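Local coordinates for protein probable M18 family aminopeptidase 1 (Thermotoga maritima, PDB 2GLF) that probably works as a metal-dependent aminopeptidase of the M18 family, removing amino acids from the N-termini of peptides with a pair of bound metal ions, at residues Lys29-Thr32 / Glu33-Val37; Gly244-Gln248 / Asp249-Cys253; Ala264-Glu267 / Lys268-Val272; Phe311-Asp314 / Glu315-Asn319. All coordinates share one frame; numbering follows the deposited sequence.

Interaction 1: Lys29-Thr32 / Glu33-Val37; sequences KAKT and ERMTV
The flat group at the centre of this turn is the carbonyl of Thr32, met by Thr36 from two directions. The backbone N of Thr36 donates to Thr32 O in the carbonyl plane (2.9 Å), whereas the hydroxyl OG1 of Thr36 comes from above that plane, 43° out of it, and donates at 2.8 Å. Thr32 O is thus gripped by backbone and side chain of one residue, with Met35 N adding a weak third bond. The hydroxyl of Thr32 also accepts from Met35 N, at 3.2 Å with an N-H...O angle of 144°. Its chi1 of 68° sets OG1 between the backbone N and the carbonyl carbon, which brings the oxygen over the first turn. This is an N-cap, with Thr32 closing the start of helix 33-45 just after the loop that leaves helix 13-29. A valine in place of Thr32 would lose the hydroxyl and probably leave Met35 N without its capping acceptor. Met35, present as selenomethionine, lays its chain over the cap: CE bends back across Thr32 OG1 and CG2, while CG passes 3.7 Å from Lys29 O. The methyl CB of Ala30 packs against the side chain of Thr36, meeting OG1 first and CG2 at 3.8 Å. A water donates to Lys29 O and to Met35 O, tying the loop to the helix backbone. The charged ends find partners beyond the turn: Lys31 pairs with Glu133, and Arg34 with Glu224 and with Glu371 of a second subunit.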
loop_
_atom_site.group_PDB
_atom_site.type_symbol
_atom_site.label_atom_id
_atom_site.label_comp_id
_atom_site.label_asym_id
_atom_site.label_seq_id
_atom_site.Cartn_x
_atom_site.Cartn_y
_atom_site.Cartn_z
ATOM N N LYS A 29 17.432 -7.189 48.952
ATOM C CA LYS A 29 18.545 -8.130 48.946
ATOM C C LYS A 29 18.408 -9.222 47.879
ATOM O O LYS A 29 19.384 -9.895 47.547
ATOM C CB LYS A 29 18.688 -8.769 50.336
ATOM C CG LYS A 29 18.812 -7.759 51.475
ATOM C CD LYS A 29 18.923 -8.432 52.839
ATOM C CE LYS A 29 20.248 -9.168 53.000
ATOM N NZ LYS A 29 20.351 -9.907 54.298
ATOM N N ALA A 30 17.208 -9.381 47.328
ATOM C CA ALA A 30 16.964 -10.408 46.322
ATOM C C ALA A 30 16.717 -9.879 44.900
ATOM O O ALA A 30 15.578 -9.859 44.426
ATOM C CB ALA A 30 15.785 -11.278 46.768
ATOM N N LYS A 31 17.781 -9.466 44.215
ATOM C CA LYS A 31 17.649 -8.951 42.852
ATOM C C LYS A 31 17.856 -10.049 41.820
ATOM O O LYS A 31 17.311 -9.994 40.714
ATOM C CB LYS A 31 18.661 -7.837 42.578
ATOM C CG LYS A 31 18.404 -6.525 43.294
ATOM C CD LYS A 31 18.956 -6.542 44.699
ATOM C CE LYS A 31 19.276 -5.131 45.169
ATOM N NZ LYS A 31 20.319 -4.485 44.317
ATOM N N THR A 32 18.652 -11.047 42.184
ATOM C CA THR A 32 18.936 -12.153 41.281
ATOM C C THR A 32 18.535 -13.449 41.961
ATOM O O THR A 32 18.351 -13.471 43.178
ATOM C CB THR A 32 20.424 -12.188 40.935
ATOM O OG1 THR A 32 21.179 -12.544 42.098
ATOM C CG2 THR A 32 20.877 -10.814 40.461
ATOM N N GLU A 33 18.401 -14.527 41.188
ATOM C CA GLU A 33 17.992 -15.805 41.761
ATOM C C GLU A 33 19.041 -16.378 42.708
ATOM O O GLU A 33 18.702 -17.027 43.692
ATOM C CB GLU A 33 17.649 -16.824 40.659
ATOM C CG GLU A 33 18.832 -17.394 39.904
ATOM C CD GLU A 33 19.472 -16.391 38.971
ATOM O OE1 GLU A 33 20.525 -16.716 38.377
ATOM O OE2 GLU A 33 18.920 -15.278 38.822
ATOM N N ARG A 34 20.314 -16.131 42.423
ATOM C CA ARG A 34 21.371 -16.632 43.293
ATOM C C ARG A 34 21.307 -15.881 44.619
ATOM O O ARG A 34 21.616 -16.435 45.674
ATOM C CB ARG A 34 22.746 -16.436 42.648
ATOM C CG ARG A 34 22.844 -17.017 41.251
ATOM C CD ARG A 34 24.171 -16.678 40.591
ATOM N NE ARG A 34 25.205 -17.624 40.973
ATOM C CZ ARG A 34 25.647 -18.597 40.187
ATOM N NH1 ARG A 34 25.149 -18.746 38.969
ATOM N NH2 ARG A 34 26.577 -19.430 40.631
HETATM N N MSE A 35 20.891 -14.621 44.560
HETATM C CA MSE A 35 20.787 -13.796 45.754
HETATM C C MSE A 35 19.566 -14.160 46.583
HETATM O O MSE A 35 19.629 -14.197 47.814
HETATM C CB MSE A 35 20.718 -12.316 45.372
HETATM C CG MSE A 35 22.016 -11.555 45.574
HETATM SE SE MSE A 35 22.018 -9.822 44.703
HETATM C CE MSE A 35 22.895 -10.386 43.089
ATOM N N THR A 36 18.449 -14.421 45.914
ATOM C CA THR A 36 17.226 -14.770 46.628
ATOM C C THR A 36 17.444 -16.076 47.368
ATOM O O THR A 36 17.075 -16.197 48.531
ATOM C CB THR A 36 16.031 -14.917 45.674
ATOM O OG1 THR A 36 16.023 -13.817 44.754
ATOM C CG2 THR A 36 14.720 -14.912 46.461
ATOM N N VAL A 37 18.055 -17.051 46.702
ATOM C CA VAL A 37 18.319 -18.326 47.352
ATOM C C VAL A 37 19.128 -18.086 48.623
ATOM O O VAL A 37 18.749 -18.546 49.700
ATOM C CB VAL A 37 19.084 -19.300 46.421
ATOM C CG1 VAL A 37 19.704 -20.442 47.236
ATOM C CG2 VAL A 37 18.121 -19.878 45.383
HETATM O O HOH W 1 21.071 -11.896 48.886
#

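Interaction 2: Gly244-Gln248 / Asp249-Cys253; sequences GAYGQ and DDRIC. With MN (manganese (II) ion), chain F; MN (manganese (II) ion), chain E.
Gln248 O accepts a weak bond from Ile252 N, whose placement is less sure, at the start of helix 248-263; Tyr246 and Gly247 link it to strand 242-245. Gly247, at the N-cap position, has a positive phi of 76°; a CB here would run into Arg251 NH1. CG2 of Ile252 lies beside the carbonyl of Gln248. Arg251 folds back along the turn: its CG and CB pass Gly247 O, and its NH1 comes to 3.7 Å from Gly247 CA. The ring of Tyr246 meets this guanidinium at its edge, CE2 being 4.1 Å from NH1 with the two planes 48° apart. A water in the guanidinium plane accepts from Arg251 NH2 (2.9 Å) and donates to Tyr246 OH, which also bonds to Pro96 O. Asp249 reaches two manganese ions with its carboxylate, its chi1 of -172° placing CG opposite the backbone N. Its OD2 binds one at 2.4 Å, along with Glu279 and His425, and its OD1 the other at 2.3 Å, along with His92, Asp326 and a water. Asp250 OD2 bonds to the backbone N of His92. One carboxylate bridging two metals is the hallmark of a co-catalytic dinuclear centre, consistent with the metallopeptidase clan.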
loop_
_atom_site.group_PDB
_atom_site.type_symbol
_atom_site.label_atom_id
_atom_site.label_comp_id
_atom_site.label_asym_id
_atom_site.label_seq_id
_atom_site.Cartn_x
_atom_site.Cartn_y
_atom_site.Cartn_z
ATOM N N GLY A 244 6.418 -0.327 45.231
ATOM C CA GLY A 244 7.059 -0.353 43.934
ATOM C C GLY A 244 8.430 -0.971 44.073
ATOM O O GLY A 244 9.197 -0.587 44.952
ATOM N N ALA A 245 8.744 -1.941 43.221
ATOM C CA ALA A 245 10.045 -2.590 43.277
ATOM C C ALA A 245 10.294 -3.469 42.069
ATOM O O ALA A 245 9.360 -3.910 41.393
ATOM C CB ALA A 245 10.165 -3.417 44.544
ATOM N N TYR A 246 11.567 -3.726 41.810
ATOM C CA TYR A 246 11.953 -4.572 40.700
ATOM C C TYR A 246 11.904 -6.035 41.091
ATOM O O TYR A 246 12.269 -6.407 42.207
ATOM C CB TYR A 246 13.374 -4.251 40.247
ATOM C CG TYR A 246 14.007 -5.365 39.447
ATOM C CD1 TYR A 246 13.672 -5.566 38.114
ATOM C CD2 TYR A 246 14.907 -6.244 40.040
ATOM C CE1 TYR A 246 14.214 -6.608 37.390
ATOM C CE2 TYR A 246 15.454 -7.294 39.326
ATOM C CZ TYR A 246 15.104 -7.471 37.997
ATOM O OH TYR A 246 15.663 -8.502 37.267
ATOM N N GLY A 247 11.454 -6.860 40.153
ATOM C CA GLY A 247 11.413 -8.288 40.374
ATOM C C GLY A 247 10.302 -8.765 41.264
ATOM O O GLY A 247 10.347 -9.896 41.755
ATOM N N GLN A 248 9.305 -7.923 41.493
ATOM C CA GLN A 248 8.198 -8.354 42.324
ATOM C C GLN A 248 7.533 -9.531 41.637
ATOM O O GLN A 248 6.816 -10.305 42.274
ATOM C CB GLN A 248 7.195 -7.226 42.539
ATOM C CG GLN A 248 7.552 -6.360 43.725
ATOM C CD GLN A 248 6.507 -5.319 44.020
ATOM O OE1 GLN A 248 6.309 -4.383 43.244
ATOM N NE2 GLN A 248 5.821 -5.477 45.148
ATOM N N ASP A 249 7.786 -9.674 40.335
ATOM C CA ASP A 249 7.207 -10.785 39.602
ATOM C C ASP A 249 7.719 -12.069 40.227
ATOM O O ASP A 249 8.801 -12.566 39.905
ATOM C CB ASP A 249 7.573 -10.769 38.123
ATOM C CG ASP A 249 6.811 -11.835 37.323
ATOM O OD1 ASP A 249 6.589 -12.949 37.849
ATOM O OD2 ASP A 249 6.449 -11.573 36.156
ATOM N N ASP A 250 6.906 -12.549 41.159
ATOM C CA ASP A 250 7.087 -13.770 41.917
ATOM C C ASP A 250 7.983 -13.825 43.128
ATOM O O ASP A 250 7.918 -14.796 43.880
ATOM C CB ASP A 250 7.410 -14.922 40.995
ATOM C CG ASP A 250 6.503 -16.086 41.249
ATOM O OD1 ASP A 250 5.294 -15.833 41.441
ATOM O OD2 ASP A 250 6.982 -17.234 41.268
ATOM N N ARG A 251 8.828 -12.826 43.342
ATOM C CA ARG A 251 9.624 -12.874 44.562
ATOM C C ARG A 251 8.628 -12.430 45.628
ATOM O O ARG A 251 8.835 -12.642 46.821
ATOM C CB ARG A 251 10.837 -11.934 44.503
ATOM C CG ARG A 251 11.802 -12.289 43.383
ATOM C CD ARG A 251 13.242 -11.947 43.701
ATOM N NE ARG A 251 14.119 -12.517 42.685
ATOM C CZ ARG A 251 14.535 -11.873 41.600
ATOM N NH1 ARG A 251 14.162 -10.623 41.387
ATOM N NH2 ARG A 251 15.305 -12.489 40.716
ATOM N N ILE A 252 7.527 -11.834 45.170
ATOM C CA ILE A 252 6.481 -11.384 46.070
ATOM C C ILE A 252 5.717 -12.619 46.515
ATOM O O ILE A 252 5.171 -12.662 47.611
ATOM C CB ILE A 252 5.500 -10.410 45.385
ATOM C CG1 ILE A 252 4.632 -9.727 46.449
ATOM C CG2 ILE A 252 4.611 -11.160 44.404
ATOM C CD1 ILE A 252 3.815 -8.565 45.925
ATOM N N CYS A 253 5.674 -13.625 45.653
ATOM C CA CYS A 253 4.998 -14.860 45.997
ATOM C C CYS A 253 5.961 -15.761 46.736
ATOM O O CYS A 253 5.554 -16.589 47.546
ATOM C CB CYS A 253 4.492 -15.555 44.746
ATOM S SG CYS A 253 2.946 -14.874 44.220
HETATM MN MN MN F . 7.066 -13.213 34.497
HETATM MN MN MN E . 5.772 -14.959 37.039
HETATM O O HOH W 2 16.614 -11.431 38.371
HETATM O O HOH W 3 3.879 -13.594 36.687
#

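Interaction 3: Ala264-Glu267 / Lys268-Val272; sequences ANPE and KSIGV
Ile270 lays its side chain against the pyrrolidine ring of Pro266, the two crossing at about a right angle. The terminal methyl CD1 makes the approach, 3.5 Å from Pro266 CG, and CG1 follows at 3.9 Å from the same atom. The other branch, CG2, reaches Pro266 CB at 4.0 Å, so both arms of the isoleucine touch the CB-CG side of the proline. CD1 also touches the methyl of Ala264, 4.0 Å from its CB, and so bridges the two apolar residues of the loop. A chi1 of 64° directs CG1 between the backbone N and the carbonyl carbon of Ile270, and with chi2 extended this carries CD1 up to both partners. The contact closes the connection between helix 248-263, which Ala264 leaves, and strand 270-275 of the large mixed sheet. There the strand runs between 73-77, antiparallel to it, and 87-92, parallel to it. No hydrogen bond joins the two halves of the turn, so the hold between their side chains is apolar. Pro266 CB also lies 3.5 Å from Lys268 O, as the chain turns toward the strand. Lys268 itself leads away with its chain fully extended, touching Asn87. Ile270 also packs on Leu261 of the preceding helix and on Met447 of the C-terminal helix 433-449, while Ala264 O accepts a hydrogen bond from Arg77 of strand 73-77.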
loop_
_atom_site.group_PDB
_atom_site.type_symbol
_atom_site.label_atom_id
_atom_site.label_comp_id
_atom_site.label_asym_id
_atom_site.label_seq_id
_atom_site.Cartn_x
_atom_site.Cartn_y
_atom_site.Cartn_z
ATOM N N ALA A 264 3.150 -21.390 59.782
ATOM C CA ALA A 264 1.973 -22.231 59.711
ATOM C C ALA A 264 1.969 -23.307 60.800
ATOM O O ALA A 264 3.018 -23.694 61.324
ATOM C CB ALA A 264 1.890 -22.879 58.330
ATOM N N ASN A 265 0.769 -23.764 61.150
ATOM C CA ASN A 265 0.583 -24.833 62.122
ATOM C C ASN A 265 0.024 -25.948 61.245
ATOM O O ASN A 265 -1.190 -26.104 61.107
ATOM C CB ASN A 265 -0.423 -24.415 63.186
ATOM C CG ASN A 265 0.037 -23.204 63.959
ATOM O OD1 ASN A 265 1.099 -23.221 64.580
ATOM N ND2 ASN A 265 -0.753 -22.135 63.920
ATOM N N PRO A 266 0.920 -26.720 60.608
ATOM C CA PRO A 266 0.568 -27.825 59.718
ATOM C C PRO A 266 -0.211 -28.949 60.381
ATOM O O PRO A 266 -0.075 -29.201 61.577
ATOM C CB PRO A 266 1.925 -28.308 59.210
ATOM C CG PRO A 266 2.814 -27.119 59.387
ATOM C CD PRO A 266 2.381 -26.592 60.711
ATOM N N GLU A 267 -1.028 -29.624 59.583
ATOM C CA GLU A 267 -1.818 -30.744 60.062
ATOM C C GLU A 267 -1.415 -31.885 59.146
ATOM O O GLU A 267 -1.660 -33.054 59.420
ATOM C CB GLU A 267 -3.306 -30.435 59.913
ATOM C CG GLU A 267 -4.202 -31.235 60.835
ATOM C CD GLU A 267 -5.634 -30.738 60.817
ATOM O OE1 GLU A 267 -5.839 -29.516 60.985
ATOM O OE2 GLU A 267 -6.554 -31.567 60.643
ATOM N N LYS A 268 -0.760 -31.499 58.059
ATOM C CA LYS A 268 -0.286 -32.398 57.018
ATOM C C LYS A 268 1.058 -31.808 56.574
ATOM O O LYS A 268 1.244 -30.596 56.632
ATOM C CB LYS A 268 -1.310 -32.368 55.882
ATOM C CG LYS A 268 -0.945 -33.082 54.602
ATOM C CD LYS A 268 -2.036 -32.832 53.561
ATOM C CE LYS A 268 -1.788 -33.607 52.282
ATOM N NZ LYS A 268 -2.835 -33.359 51.248
ATOM N N SER A 269 2.004 -32.638 56.159
ATOM C CA SER A 269 3.291 -32.105 55.722
ATOM C C SER A 269 3.074 -30.942 54.758
ATOM O O SER A 269 2.153 -30.970 53.941
ATOM C CB SER A 269 4.118 -33.181 55.009
ATOM O OG SER A 269 4.627 -34.152 55.907
ATOM N N ILE A 270 3.916 -29.920 54.852
ATOM C CA ILE A 270 3.810 -28.774 53.958
ATOM C C ILE A 270 5.189 -28.420 53.418
ATOM O O ILE A 270 6.196 -28.965 53.863
ATOM C CB ILE A 270 3.246 -27.539 54.671
ATOM C CG1 ILE A 270 4.214 -27.085 55.768
ATOM C CG2 ILE A 270 1.874 -27.851 55.228
ATOM C CD1 ILE A 270 3.892 -25.728 56.370
ATOM N N GLY A 271 5.237 -27.503 52.462
ATOM C CA GLY A 271 6.516 -27.117 51.903
ATOM C C GLY A 271 6.412 -26.078 50.806
ATOM O O GLY A 271 5.322 -25.815 50.287
ATOM N N VAL A 272 7.552 -25.488 50.459
ATOM C CA VAL A 272 7.621 -24.474 49.415
ATOM C C VAL A 272 8.835 -24.723 48.524
ATOM O O VAL A 272 9.933 -24.957 49.016
ATOM C CB VAL A 272 7.750 -23.051 50.003
ATOM C CG1 VAL A 272 7.751 -22.046 48.881
ATOM C CG2 VAL A 272 6.603 -22.756 50.960
#

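Interaction 4: Phe311-Asp314 / Glu315-Asn319; sequences FVLD and EVLEN
One branch of Leu313, the methyl CD2, fits into the hollow between Val316 and Leu317 a turn further along the helix. It lies 4.1 Å from Val316 CB and 4.0 Å from Leu317 CG, with Leu317 CD1 closing in at 4.1 Å. The chi1 of Leu317 (-64°), with CG anti to its carbonyl carbon, tilts the fork of the leucine back over Leu313. Next to this ridge a second, looser one forms where Val312 CG1 faces Val316 CG2 at 4.3 Å. These are the i to i+3 and i to i+4 contacts of an α-helix. Beneath them the backbone bond from Val316 N to Val312 O, 3.1 Å long, is almost straight at 174°. Leu317 N donates nearly as straight to Leu313 O, while the bond from Glu318 N to Asp314 O is more bent, at 138°. The helix stops at Asn319, the first residue to leave helical torsions. An alanine in place of Leu317 would keep only CB and is likely to open a gap beside Leu313 CD2, which would lose its neighbours CG and CD1. Around the flank from this ridge, Asp314 OD1 makes salt bridges to Arg291 and Arg298 of a third subunit, at a subunit interface. Within its own chain, helix 310-318 packs against helix 292-303, with Leu313 and Val316 on Leu301 and Leu317 on Tyr293, before the chain enters strand 321-329.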
loop_
_atom_site.group_PDB
_atom_site.type_symbol
_atom_site.label_atom_id
_atom_site.label_comp_id
_atom_site.label_asym_id
_atom_site.label_seq_id
_atom_site.Cartn_x
_atom_site.Cartn_y
_atom_site.Cartn_z
ATOM N N PHE A 311 6.823 -45.964 42.961
ATOM C CA PHE A 311 5.455 -46.432 43.168
ATOM C C PHE A 311 4.794 -45.737 44.355
ATOM O O PHE A 311 3.583 -45.502 44.358
ATOM C CB PHE A 311 5.444 -47.942 43.397
ATOM C CG PHE A 311 4.113 -48.473 43.854
ATOM C CD1 PHE A 311 2.993 -48.375 43.037
ATOM C CD2 PHE A 311 3.980 -49.065 45.105
ATOM C CE1 PHE A 311 1.759 -48.860 43.461
ATOM C CE2 PHE A 311 2.753 -49.551 45.537
ATOM C CZ PHE A 311 1.641 -49.449 44.714
ATOM N N VAL A 312 5.596 -45.432 45.371
ATOM C CA VAL A 312 5.101 -44.749 46.560
ATOM C C VAL A 312 4.854 -43.282 46.218
ATOM O O VAL A 312 3.946 -42.648 46.757
ATOM C CB VAL A 312 6.118 -44.823 47.704
ATOM C CG1 VAL A 312 5.506 -44.252 48.972
ATOM C CG2 VAL A 312 6.567 -46.266 47.905
ATOM N N LEU A 313 5.677 -42.752 45.316
ATOM C CA LEU A 313 5.550 -41.374 44.867
ATOM C C LEU A 313 4.177 -41.167 44.250
ATOM O O LEU A 313 3.566 -40.111 44.424
ATOM C CB LEU A 313 6.602 -41.058 43.812
ATOM C CG LEU A 313 7.703 -40.082 44.202
ATOM C CD1 LEU A 313 8.532 -39.790 42.968
ATOM C CD2 LEU A 313 7.098 -38.798 44.769
ATOM N N ASP A 314 3.709 -42.176 43.517
ATOM C CA ASP A 314 2.405 -42.105 42.880
ATOM C C ASP A 314 1.380 -41.590 43.876
ATOM O O ASP A 314 0.724 -40.581 43.626
ATOM C CB ASP A 314 1.967 -43.479 42.376
ATOM C CG ASP A 314 2.696 -43.902 41.123
ATOM O OD1 ASP A 314 2.990 -43.017 40.292
ATOM O OD2 ASP A 314 2.954 -45.117 40.960
ATOM N N GLU A 315 1.253 -42.283 45.007
ATOM C CA GLU A 315 0.295 -41.885 46.033
ATOM C C GLU A 315 0.673 -40.511 46.553
ATOM O O GLU A 315 -0.180 -39.630 46.661
ATOM C CB GLU A 315 0.279 -42.882 47.196
ATOM C CG GLU A 315 -0.796 -42.578 48.236
ATOM C CD GLU A 315 -0.726 -43.483 49.458
ATOM O OE1 GLU A 315 -1.606 -43.370 50.342
ATOM O OE2 GLU A 315 0.211 -44.307 49.540
ATOM N N VAL A 316 1.952 -40.332 46.873
ATOM C CA VAL A 316 2.426 -39.051 47.374
ATOM C C VAL A 316 1.896 -37.953 46.458
ATOM O O VAL A 316 1.145 -37.082 46.903
ATOM C CB VAL A 316 3.982 -38.989 47.421
ATOM C CG1 VAL A 316 4.436 -37.626 47.928
ATOM C CG2 VAL A 316 4.527 -40.091 48.328
ATOM N N LEU A 317 2.265 -38.002 45.179
ATOM C CA LEU A 317 1.807 -37.000 44.216
ATOM C C LEU A 317 0.296 -37.061 44.005
ATOM O O LEU A 317 -0.330 -36.041 43.731
ATOM C CB LEU A 317 2.516 -37.186 42.875
ATOM C CG LEU A 317 4.031 -36.971 42.877
ATOM C CD1 LEU A 317 4.645 -37.642 41.646
ATOM C CD2 LEU A 317 4.342 -35.480 42.923
ATOM N N GLU A 318 -0.276 -38.259 44.126
ATOM C CA GLU A 318 -1.718 -38.476 43.971
ATOM C C GLU A 318 -2.465 -37.538 44.924
ATOM O O GLU A 318 -3.473 -36.925 44.571
ATOM C CB GLU A 318 -2.052 -39.928 44.306
ATOM C CG GLU A 318 -2.916 -40.617 43.278
ATOM C CD GLU A 318 -4.236 -39.922 43.079
ATOM O OE1 GLU A 318 -4.230 -38.757 42.626
ATOM O OE2 GLU A 318 -5.278 -40.543 43.381
ATOM N N ASN A 319 -1.968 -37.466 46.152
ATOM C CA ASN A 319 -2.519 -36.569 47.152
ATOM C C ASN A 319 -1.582 -35.384 46.972
ATOM O O ASN A 319 -0.799 -35.371 46.020
ATOM C CB ASN A 319 -2.377 -37.170 48.548
ATOM C CG ASN A 319 -2.971 -38.568 48.643
ATOM O OD1 ASN A 319 -4.134 -38.789 48.296
ATOM N ND2 ASN A 319 -2.173 -39.518 49.113
#

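Overall arrangement
Interactions 1 and 2 meet directly, their centres 11 Å apart: the Arg251 chain of interaction 2 threads past the loop of interaction 1, with NE 3.1 Å from Thr36 OG1 and NH2 3.2 Å from Lys31 O. Interaction 2 holds the bridging ligand of the manganese pair, and interaction 1 stands farther from the metals, the side chain of Glu33 lying about 13 Å from a manganese ion. Helix 248-263 runs outward from the metals to interaction 3, whose centre is about 24 Å from that of interaction 2. Interaction 4 lies farther out still, about 33 Å between centres from interaction 2, but its nearest atoms come within about 5 Å of interaction 3.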